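Local coordinates for protein annexin (Schistosoma mansoni, PDB 4MDU) that binds acidic phospholipid membranes in a calcium-dependent manner, aggregates liposomes when calcium is present, and takes part in host-parasite interaction and worm reproduction, at residues R239-R244 / K278-V283. Residues are numbered along the deposited sequence; the frame is centred on the assembly and turned at random.
Sequences RVICNR and KLLVAV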
loop_
_atom_site.group_PDB
_atom_site.type_symbol
_atom_site.label_atom_id
_atom_site.label_comp_id
_atom_site.label_asym_id
_atom_site.label_seq_id
_atom_site.Cartn_x
_atom_site.Cartn_y
_atom_site.Cartn_z
ATOM N N ARG B 239 4.810 16.585 12.894
ATOM C CA ARG B 239 5.394 17.910 12.926
ATOM C C ARG B 239 6.872 17.852 12.606
ATOM O O ARG B 239 7.340 18.569 11.721
ATOM N N VAL B 240 7.612 17.007 13.322
ATOM C CA VAL B 240 9.060 16.919 13.090
ATOM C C VAL B 240 9.412 16.373 11.700
ATOM O O VAL B 240 10.123 17.018 10.925
ATOM C CB VAL B 240 9.795 16.075 14.179
ATOM C CG1 VAL B 240 11.270 15.914 13.821
ATOM C CG2 VAL B 240 9.654 16.717 15.552
ATOM N N ILE B 241 8.916 15.182 11.383
ATOM C CA ILE B 241 9.306 14.541 10.133
ATOM C C ILE B 241 8.907 15.389 8.920
ATOM O O ILE B 241 9.727 15.641 8.038
ATOM C CB ILE B 241 8.758 13.108 10.037
ATOM C CG1 ILE B 241 9.396 12.246 11.128
ATOM C CG2 ILE B 241 9.031 12.505 8.657
ATOM C CD1 ILE B 241 10.899 12.234 11.057
ATOM N N CYS B 242 7.665 15.864 8.888
ATOM C CA CYS B 242 7.195 16.602 7.718
ATOM C C CYS B 242 7.747 18.022 7.578
ATOM O O CYS B 242 7.805 18.539 6.467
ATOM C CB CYS B 242 5.674 16.615 7.653
ATOM S SG CYS B 242 4.997 14.972 7.454
ATOM N N ASN B 243 8.180 18.645 8.675
ATOM C CA ASN B 243 8.635 20.031 8.573
ATOM C C ASN B 243 10.127 20.293 8.533
ATOM O O ASN B 243 10.546 21.286 7.956
ATOM C CB ASN B 243 7.994 20.902 9.672
ATOM C CG ASN B 243 6.496 21.005 9.513
ATOM O OD1 ASN B 243 5.999 21.407 8.460
ATOM N ND2 ASN B 243 5.764 20.594 10.540
ATOM N N ARG B 244 10.941 19.449 9.166
ATOM C CA ARG B 244 12.365 19.778 9.228
ATOM C C ARG B 244 12.955 19.709 7.835
ATOM O O ARG B 244 12.507 18.917 7.024
ATOM C CB ARG B 244 13.119 18.835 10.166
ATOM C CG ARG B 244 12.653 18.897 11.603
ATOM C CD ARG B 244 12.648 20.351 12.161
ATOM N NE ARG B 244 12.048 20.354 13.492
ATOM C CZ ARG B 244 11.053 21.139 13.884
ATOM N NH1 ARG B 244 10.541 22.038 13.056
ATOM N NH2 ARG B 244 10.583 21.031 15.123
ATOM N N LYS B 278 4.322 4.781 5.597
ATOM C CA LYS B 278 4.957 4.909 4.290
ATOM C C LYS B 278 5.259 6.376 3.977
ATOM O O LYS B 278 6.307 6.695 3.415
ATOM C CB LYS B 278 4.082 4.295 3.177
ATOM C CG LYS B 278 3.709 2.829 3.373
ATOM C CD LYS B 278 2.973 2.281 2.143
ATOM C CE LYS B 278 2.138 1.036 2.461
ATOM N NZ LYS B 278 0.669 1.332 2.587
ATOM N N LEU B 279 4.332 7.265 4.310
ATOM C CA LEU B 279 4.570 8.692 4.124
ATOM C C LEU B 279 5.764 9.156 4.990
ATOM O O LEU B 279 6.720 9.747 4.486
ATOM C CB LEU B 279 3.298 9.497 4.434
ATOM C CG LEU B 279 3.453 11.026 4.434
ATOM C CD1 LEU B 279 3.987 11.488 3.101
ATOM C CD2 LEU B 279 2.142 11.757 4.757
ATOM N N LEU B 280 5.719 8.867 6.286
ATOM C CA LEU B 280 6.827 9.229 7.180
ATOM C C LEU B 280 8.144 8.628 6.697
ATOM O O LEU B 280 9.175 9.305 6.676
ATOM C CB LEU B 280 6.551 8.758 8.609
ATOM C CG LEU B 280 5.348 9.390 9.320
ATOM C CD1 LEU B 280 5.155 8.813 10.717
ATOM C CD2 LEU B 280 5.558 10.871 9.400
ATOM N N VAL B 281 8.115 7.358 6.301
ATOM C CA VAL B 281 9.340 6.704 5.845
ATOM C C VAL B 281 9.861 7.358 4.582
ATOM O O VAL B 281 11.069 7.633 4.461
ATOM C CB VAL B 281 9.156 5.199 5.616
ATOM C CG1 VAL B 281 10.322 4.659 4.792
ATOM C CG2 VAL B 281 9.033 4.460 6.956
ATOM N N ALA B 282 8.951 7.626 3.647
ATOM C CA ALA B 282 9.324 8.351 2.433
ATOM C C ALA B 282 10.012 9.681 2.771
ATOM O O ALA B 282 11.104 9.970 2.267
ATOM C CB ALA B 282 8.113 8.598 1.547
ATOM N N VAL B 283 9.370 10.498 3.602
ATOM C CA VAL B 283 9.917 11.821 3.916
ATOM C C VAL B 283 11.295 11.730 4.585
ATOM O O VAL B 283 12.230 12.441 4.204
ATOM C CB VAL B 283 8.961 12.643 4.789
ATOM C CG1 VAL B 283 9.646 13.948 5.285
ATOM C CG2 VAL B 283 7.663 12.953 4.026
#
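Ile241 reaches from helix 236-243 to the side of helix 274-288, where Leu280 and Val283, one turn apart, receive it. The touching is done by its gamma methyl: CG2 of Ile241 lies 3.7 Å from CG1 of Val283 and 3.9 Å from CD2 of Leu280. That methyl stands anti to the backbone N of Ile241, on the side of its carbonyl carbon, which carries it across to helix 274-288. It also settles beside the backbone, with CG2 of Ile241 3.8 Å from the carbonyl O of Leu280.

Val283 answers from the other helix. Its CG1 is likewise anti to its own backbone N (chi1 171°), and the two branched side chains pass one another heading in opposite directions. CG1 of Val283 ends 3.2 Å from the carbonyl O of Ile241, a tight van der Waals approach to the backbone. The CD2 of Leu280 comes in at the root of the isoleucine, 4.0 Å from Ile241 CB. Cys242 extends the contact more loosely: its CA is 4.4 Å from CG1 of Val283.

No hydrogen bond crosses here; apolar contacts between buried residues make the join. The segment axes come within 9.4 Å and cross at 50°, with Ile241 level with Leu280 and Cys242 with Val283. This joins two helices in a buried part of the predicted third annexin repeat, where Arg190 NE takes the carbonyl O of Cys242. Helix 264-271 packs against both Ile241 and Leu280 through Ile268. Cys242 and Leu279 meet helix 177-187, and Val283 touches Thr136 of helix 128-136, both helices within the predicted second repeat.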